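Local coordinates for uncharacterized protein (Porphyromonas gingivalis, PDB 1ZBS) that probably phosphorylates N-acetylglucosamine as a putative sugar kinase of the ASKHA (acetate and sugar kinase, Hsp70, actin) superfamily, at the interface of chains A and B. Numbering follows the deposited sequence. Chains: chain A/B, hypothetical protein PG1100.

Contact 1: the interface of chains A and B. Residues chain A 152, 155-156, 182-183, 186, 196; chain B 137, 141.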
# COMPACT_ATOMS: atom_id res chain seq x y z
N ARG A 152 -7.73 -3.74 -1.48
CA ARG A 152 -6.75 -4.10 -0.46
C ARG A 152 -7.39 -4.14 0.93
O ARG A 152 -7.03 -4.99 1.76
CB ARG A 152 -5.54 -3.16 -0.45
CG ARG A 152 -5.78 -1.76 0.04
CD ARG A 152 -4.46 -1.13 0.46
NE ARG A 152 -4.49 0.32 0.29
CZ ARG A 152 -4.88 1.18 1.22
NH1 ARG A 152 -5.27 0.75 2.41
NH2 ARG A 152 -4.88 2.47 0.95
N ILE A 155 -9.48 -7.67 0.93
CA ILE A 155 -8.71 -8.90 1.07
C ILE A 155 -7.93 -8.92 2.39
O ILE A 155 -7.71 -9.98 2.98
CB ILE A 155 -7.78 -9.17 -0.16
CG1 ILE A 155 -6.51 -8.34 -0.08
CG2 ILE A 155 -8.51 -8.85 -1.46
CD1 ILE A 155 -5.38 -9.13 0.53
N GLY A 156 -7.54 -7.74 2.88
CA GLY A 156 -6.81 -7.68 4.14
C GLY A 156 -7.66 -8.24 5.27
O GLY A 156 -7.27 -9.20 5.94
N ILE A 182 -1.47 -13.86 -3.51
CA ILE A 182 -1.87 -12.48 -3.31
C ILE A 182 -0.65 -11.63 -2.94
O ILE A 182 -0.44 -10.55 -3.50
CB ILE A 182 -3.00 -12.40 -2.24
CG1 ILE A 182 -4.24 -13.12 -2.79
CG2 ILE A 182 -3.33 -10.95 -1.91
CD1 ILE A 182 -5.40 -13.21 -1.84
N ILE A 183 0.18 -12.12 -2.03
CA ILE A 183 1.38 -11.39 -1.62
C ILE A 183 2.29 -11.18 -2.83
O ILE A 183 2.81 -10.08 -3.04
CB ILE A 183 2.17 -12.16 -0.54
CG1 ILE A 183 1.35 -12.22 0.75
CG2 ILE A 183 3.50 -11.46 -0.25
CD1 ILE A 183 0.95 -10.87 1.27
N VAL A 186 0.70 -8.55 -5.21
CA VAL A 186 0.69 -7.24 -4.60
C VAL A 186 2.07 -6.62 -4.43
O VAL A 186 2.26 -5.43 -4.72
CB VAL A 186 -0.01 -7.30 -3.22
CG1 VAL A 186 0.19 -6.00 -2.46
CG2 VAL A 186 -1.51 -7.55 -3.41
N LEU A 196 -5.49 -5.48 -7.47
CA LEU A 196 -6.37 -5.22 -6.34
C LEU A 196 -7.77 -4.73 -6.73
O LEU A 196 -8.76 -5.15 -6.13
CB LEU A 196 -5.71 -4.21 -5.39
CG LEU A 196 -4.55 -4.76 -4.55
CD1 LEU A 196 -3.91 -3.62 -3.77
CD2 LEU A 196 -5.06 -5.84 -3.60
N LEU B 137 1.01 -10.19 6.13
CA LEU B 137 0.50 -9.66 4.87
C LEU B 137 1.22 -8.44 4.30
O LEU B 137 0.86 -7.97 3.23
CB LEU B 137 -1.01 -9.37 5.02
CG LEU B 137 -1.99 -10.46 4.56
CD1 LEU B 137 -1.43 -11.83 4.85
CD2 LEU B 137 -3.34 -10.25 5.20
N LEU B 141 -1.11 -4.81 2.60
CA LEU B 141 -2.33 -5.55 2.98
C LEU B 141 -2.54 -5.75 4.49
O LEU B 141 -3.65 -6.04 4.92
CB LEU B 141 -2.33 -6.92 2.32
CG LEU B 141 -2.34 -6.91 0.79
CD1 LEU B 141 -2.17 -8.32 0.26
CD2 LEU B 141 -3.64 -6.29 0.31
O HOH W 1 -6.11 -4.72 4.42
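In this two-fold interface of an ASKHA-type putative sugar kinase, B:Leu141, at the end of the short helix 138-141, inserts into a groove of chain A lined by A:Ile155 and A:Arg152 of helix 147-159, A:Ile182 and A:Val186 of helix 179-188, and A:Leu196 of helix 192-197. Insertion is supported by the 85 Å² that B:Leu141 loses to the partner, the largest share in the patch. With CG anti to the carbonyl carbon (chi1 -61°), B:Leu141 carries both terminal methyls toward A:Ile155, where they fork around A:Ile155 CD1, which is 3.3 Å from both B:Leu141 CD1 and B:Leu141 CD2. That spacing is tighter than ordinary van der Waals contact. A:Ile155 reaches the fork with CG1 between its backbone N and carbonyl carbon and a chi2 of 95°, away from a staggered value, which suggests some strain. On the CD1 branch, A:Ile182 CG2 crosses at about a right angle, 3.6 Å from B:Leu141 CD1, while A:Val186 CG2 meets the same methyl tip to tip. The CD2 branch packs on A:Arg152 CB, at 3.7 Å from B:Leu141 CD2, with the aliphatic root of the arginine doing the touching. Beside the groove, A:Ile183 CD1 rests 3.5 Å from the backbone B:Leu137 O. A water bridges the backbones at the rim, 2.8 Å from both A:Arg152 O and B:Leu141 O.

Contact 2: the interface of chains A and B. Residues chain A 156-157, 159-160; chain B 137, 141, 226.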
# COMPACT_ATOMS: atom_id res chain seq x y z
N GLY A 156 -7.54 -7.74 2.88
CA GLY A 156 -6.81 -7.68 4.14
C GLY A 156 -7.66 -8.24 5.27
O GLY A 156 -7.27 -9.20 5.94
N SER A 157 -8.84 -7.66 5.47
CA SER A 157 -9.73 -8.12 6.52
C SER A 157 -10.19 -9.55 6.26
O SER A 157 -10.36 -10.35 7.19
CB SER A 157 -10.94 -7.21 6.61
OG SER A 157 -11.60 -7.18 5.37
N LEU A 159 -8.55 -11.99 4.74
CA LEU A 159 -7.45 -12.88 5.07
C LEU A 159 -7.21 -12.98 6.57
O LEU A 159 -6.68 -13.98 7.05
CB LEU A 159 -6.18 -12.40 4.36
CG LEU A 159 -5.64 -13.25 3.21
CD1 LEU A 159 -6.73 -14.13 2.60
CD2 LEU A 159 -5.03 -12.32 2.18
N LYS A 160 -7.61 -11.95 7.31
CA LYS A 160 -7.41 -11.96 8.75
C LYS A 160 -8.67 -12.29 9.56
O LYS A 160 -8.82 -11.86 10.71
CB LYS A 160 -6.80 -10.64 9.19
CG LYS A 160 -5.48 -10.40 8.47
CD LYS A 160 -4.43 -9.81 9.37
CE LYS A 160 -3.15 -9.61 8.57
NZ LYS A 160 -2.06 -8.97 9.38
N LEU B 137 1.01 -10.19 6.13
CA LEU B 137 0.50 -9.66 4.87
C LEU B 137 1.22 -8.44 4.30
O LEU B 137 0.86 -7.97 3.23
CB LEU B 137 -1.01 -9.37 5.02
CG LEU B 137 -1.99 -10.46 4.56
CD1 LEU B 137 -1.43 -11.83 4.85
CD2 LEU B 137 -3.34 -10.25 5.20
N LEU B 141 -1.11 -4.81 2.60
CA LEU B 141 -2.33 -5.55 2.98
C LEU B 141 -2.54 -5.75 4.49
O LEU B 141 -3.65 -6.04 4.92
CB LEU B 141 -2.33 -6.92 2.32
CG LEU B 141 -2.34 -6.91 0.79
CD1 LEU B 141 -2.17 -8.32 0.26
CD2 LEU B 141 -3.64 -6.29 0.31
N ARG B 226 -7.04 -8.05 14.55
CA ARG B 226 -6.77 -8.95 13.44
C ARG B 226 -5.55 -9.86 13.59
O ARG B 226 -5.26 -10.66 12.69
CB ARG B 226 -6.61 -8.14 12.17
CG ARG B 226 -7.67 -7.08 12.01
CD ARG B 226 -7.11 -5.88 11.28
NE ARG B 226 -6.92 -6.13 9.86
CZ ARG B 226 -7.79 -5.76 8.92
NH1 ARG B 226 -8.91 -5.15 9.26
NH2 ARG B 226 -7.52 -5.99 7.64
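The C-terminal turn of helix 147-159 in chain A and the residue that follows it, A:Lys160, meet two elements of chain B: the loop residue B:Leu137 before helix 138-141, and B:Arg226 near the end of helix 210-229. On the apolar side, B:Leu137 uses its CD2 methyl. A:Lys160 CE comes to 3.4 Å from B:Leu137 CD2, a tight carbon pair, and A:Leu159 CB lies 3.7 Å from the same methyl. The lysine and B:Leu137 run past each other in opposite directions, whereas A:Leu159 meets B:Leu137 at a slant. A:Lys160 has CG anti to the carbonyl carbon and bends at chi2 (-140°) before running extended to NZ; this course lays its methylenes along chain B. Its CD also approaches a backbone group, 3.5 Å from B:Arg226 O, and its CB lies 3.9 Å from B:Arg226 CB, the two side chains crossing at about a right angle.

The NH2 end of the B:Arg226 guanidinium comes over the peptide joining A:Gly156 to A:Ser157. B:Arg226 NH2 is 3.0 Å from A:Ser157 N and sits almost directly above the peptide plane, with the guanidinium tilted by about 45° to it, so the two groups are not stacked flat. The amide N-H points elsewhere, which makes this a contact and not a hydrogen bond. A bend at chi3 (74°) helps turn the guanidinium back toward chain A. A:Lys160 NZ and B:Arg226 NE, 5.6 Å apart, are like-charged groups that may weakly oppose each other.

In the fold, the patch lies along the last turn of helix 147-159 and the residue after it, facing helix 210-229 and the 137-141 segment of the partner.

Contact 1 and contact 2 are neighbouring parts of one surface, their C-alpha centres about 7 Å apart. They share A:Gly156, B:Leu137 and B:Leu141, and helix 147-159 of chain A runs through both. In contact 1, helices 179-188 and 192-197 of chain A join it in holding B:Leu141; in contact 2, its end lies against both B:Leu137 and helix 210-229 of chain B. Because the interface is two-fold symmetric, each patch recurs with the chains exchanged. This continuity is consistent with a dimer, although the structure alone does not show that the dimer forms in solution.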